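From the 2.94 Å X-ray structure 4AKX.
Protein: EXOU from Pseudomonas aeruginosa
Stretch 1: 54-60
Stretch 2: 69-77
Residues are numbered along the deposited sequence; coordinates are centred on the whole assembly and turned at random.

Stretch 1, residues 54-60: GPRQITL
Stretch 2 69-77: ELQLSRPPL

Antiparallel pairing joins a turn-and-strand segment, 54-60, to strand 69-73 in one chain of ExoU; the strand axes approach to 4.7 Å, their N-to-C directions 165° apart, and 552 Å² is buried. In the backbone, Gly54 (phi/psi 83/-177) opens a type I turn, with Pro55 at -60/-33 and Arg56 at -102/14, closed by a hydrogen bond from Gln57 N to Gly54 O at 3.2 Å. Gln57 takes a left-handed 59/37, Ile58 is at -53/119, and Thr59 and Leu60 are extended near -115/125. Residues 69-72 are extended, Ser73 turns to -63/143, and Arg74, Pro75 and Pro76 continue with phi -44 to -70 and psi 136 to 170.

Two backbone hydrogen bonds tie Thr59 to Gln71 (CA-CA 4.9 Å), Thr59 N to Gln71 O at 2.6 Å and Gln71 N to Thr59 O at 2.8 Å, both nearly straight. Leu60 faces Leu70 as the non-hydrogen-bonded pair (CA-CA 4.8 Å). Here CA-H...O contacts supplement the ladder, Leu70 CA to Thr59 O and Leu60 CA to Glu69 O, each 3.4 Å. At the turn itself, Ser73 N donates a hydrogen bond to Arg56 O at 3.0 Å, 169° at the hydrogen.

Apolar packing brings Leu60 (m, t) and Leu70 (t, p) together on one sheet face, Leu60 CD2 to Leu70 CD1 at 3.5 Å; the same CD1 of Leu70 meets Ile58 CG2 at 3.5 Å. Ile58 (m, m) also places CD1 3.7 Å from CD1 of Leu72 (t, t). Thr59 (m) and Gln71 (t, t) occupy the other face, Thr59 CB to Gln71 CB 4.1 Å.

Arg56 (m, t, p; chi4 -172°) extends its guanidinium between Leu72 CD1 over one face and Pro75 CA and Pro76 CD over the opposite face; Arg56 NH2 lies 3.6 Å from Pro75 CA, and Ser73 O sits at the edge.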

# COMPACT_ATOMS: atom_id res chain seq x y z
N GLY B 54 -5.35 50.79 -17.93
CA GLY B 54 -6.40 50.98 -16.95
C GLY B 54 -5.97 51.03 -15.48
O GLY B 54 -4.76 50.96 -15.16
N PRO B 55 -6.97 51.14 -14.57
CA PRO B 55 -6.75 51.18 -13.12
C PRO B 55 -6.08 49.91 -12.64
O PRO B 55 -5.28 49.95 -11.70
CB PRO B 55 -8.18 51.24 -12.55
CG PRO B 55 -9.05 51.64 -13.70
CD PRO B 55 -8.40 51.07 -14.91
N ARG B 56 -6.39 48.79 -13.31
CA ARG B 56 -5.90 47.47 -12.92
C ARG B 56 -4.74 46.98 -13.76
O ARG B 56 -4.40 45.81 -13.73
CB ARG B 56 -7.05 46.45 -12.85
CG ARG B 56 -7.96 46.71 -11.66
CD ARG B 56 -8.99 45.64 -11.43
NE ARG B 56 -8.37 44.40 -11.00
CZ ARG B 56 -9.03 43.25 -10.87
NH1 ARG B 56 -10.34 43.18 -11.11
NH2 ARG B 56 -8.38 42.16 -10.49
N GLN B 57 -4.14 47.89 -14.52
CA GLN B 57 -2.80 47.75 -15.12
C GLN B 57 -2.65 46.54 -16.04
O GLN B 57 -1.59 45.90 -16.07
CB GLN B 57 -1.73 47.75 -14.04
CG GLN B 57 -1.58 49.09 -13.35
CD GLN B 57 -1.11 48.95 -11.91
OE1 GLN B 57 -1.82 48.40 -11.06
NE2 GLN B 57 0.09 49.43 -11.64
N ILE B 58 -3.72 46.25 -16.78
CA ILE B 58 -3.78 45.04 -17.61
C ILE B 58 -2.55 44.94 -18.56
O ILE B 58 -2.32 45.80 -19.40
CB ILE B 58 -5.09 44.99 -18.47
CG1 ILE B 58 -6.36 45.43 -17.70
CG2 ILE B 58 -5.28 43.62 -19.06
CD1 ILE B 58 -6.80 44.53 -16.56
N THR B 59 -1.75 43.88 -18.41
CA THR B 59 -0.73 43.57 -19.43
C THR B 59 -0.98 42.25 -20.15
O THR B 59 -1.11 41.21 -19.51
CB THR B 59 0.66 43.51 -18.84
OG1 THR B 59 0.98 44.78 -18.30
CG2 THR B 59 1.65 43.18 -19.91
N LEU B 60 -1.00 42.29 -21.48
CA LEU B 60 -1.11 41.08 -22.27
C LEU B 60 0.18 40.75 -23.05
O LEU B 60 0.67 41.57 -23.86
CB LEU B 60 -2.30 41.18 -23.21
CG LEU B 60 -3.68 41.27 -22.56
CD1 LEU B 60 -4.75 41.67 -23.59
CD2 LEU B 60 -4.04 39.96 -21.86
N GLU B 69 -0.45 35.49 -22.14
CA GLU B 69 -0.27 35.67 -20.73
C GLU B 69 -0.83 37.03 -20.29
O GLU B 69 -0.46 38.09 -20.84
CB GLU B 69 1.20 35.54 -20.36
CG GLU B 69 1.50 36.04 -18.95
CD GLU B 69 2.91 35.73 -18.47
OE1 GLU B 69 3.84 35.60 -19.33
OE2 GLU B 69 3.10 35.63 -17.22
N LEU B 70 -1.71 36.98 -19.29
CA LEU B 70 -2.28 38.17 -18.67
C LEU B 70 -1.61 38.50 -17.33
O LEU B 70 -1.42 37.63 -16.49
CB LEU B 70 -3.76 37.98 -18.47
CG LEU B 70 -4.54 38.99 -17.66
CD1 LEU B 70 -4.51 40.31 -18.39
CD2 LEU B 70 -5.98 38.52 -17.51
N GLN B 71 -1.24 39.76 -17.15
CA GLN B 71 -0.76 40.25 -15.85
C GLN B 71 -1.56 41.48 -15.43
O GLN B 71 -1.87 42.35 -16.25
CB GLN B 71 0.71 40.58 -15.91
CG GLN B 71 1.39 40.61 -14.56
CD GLN B 71 2.62 41.50 -14.55
OE1 GLN B 71 3.34 41.61 -15.54
NE2 GLN B 71 2.86 42.15 -13.42
N LEU B 72 -1.92 41.54 -14.15
CA LEU B 72 -2.95 42.47 -13.72
C LEU B 72 -2.77 42.72 -12.24
O LEU B 72 -2.32 41.84 -11.51
CB LEU B 72 -4.31 41.88 -14.05
CG LEU B 72 -5.64 42.21 -13.38
CD1 LEU B 72 -6.80 41.64 -14.20
CD2 LEU B 72 -5.70 41.65 -11.97
N SER B 73 -3.06 43.95 -11.82
CA SER B 73 -2.91 44.35 -10.43
C SER B 73 -3.84 43.53 -9.53
O SER B 73 -4.97 43.23 -9.91
CB SER B 73 -3.23 45.83 -10.26
OG SER B 73 -4.61 46.07 -10.50
N ARG B 74 -3.35 43.20 -8.34
CA ARG B 74 -4.16 42.53 -7.33
C ARG B 74 -5.54 43.19 -7.23
O ARG B 74 -5.66 44.40 -7.36
CB ARG B 74 -3.46 42.56 -5.97
CG ARG B 74 -2.23 41.66 -5.87
CD ARG B 74 -2.62 40.19 -5.97
NE ARG B 74 -3.41 39.77 -4.82
CZ ARG B 74 -3.02 38.84 -3.94
NH1 ARG B 74 -1.86 38.19 -4.09
NH2 ARG B 74 -3.82 38.54 -2.92
N PRO B 75 -6.58 42.39 -7.00
CA PRO B 75 -7.96 42.85 -7.03
C PRO B 75 -8.18 43.86 -5.97
O PRO B 75 -7.35 44.05 -5.11
CB PRO B 75 -8.76 41.60 -6.67
CG PRO B 75 -7.86 40.46 -6.99
CD PRO B 75 -6.49 40.97 -6.65
N PRO B 76 -9.34 44.51 -6.01
CA PRO B 76 -9.63 45.54 -5.04
C PRO B 76 -9.83 44.94 -3.64
O PRO B 76 -10.49 43.90 -3.49
CB PRO B 76 -10.93 46.16 -5.57
CG PRO B 76 -11.62 45.03 -6.26
CD PRO B 76 -10.51 44.17 -6.84
N LEU B 77 -9.24 45.58 -2.63
CA LEU B 77 -9.57 45.23 -1.25
C LEU B 77 -11.06 45.52 -0.92
O LEU B 77 -11.50 46.69 -0.83
CB LEU B 77 -8.63 45.94 -0.26
CG LEU B 77 -7.49 45.13 0.37
CD1 LEU B 77 -6.93 45.91 1.54
CD2 LEU B 77 -7.96 43.76 0.85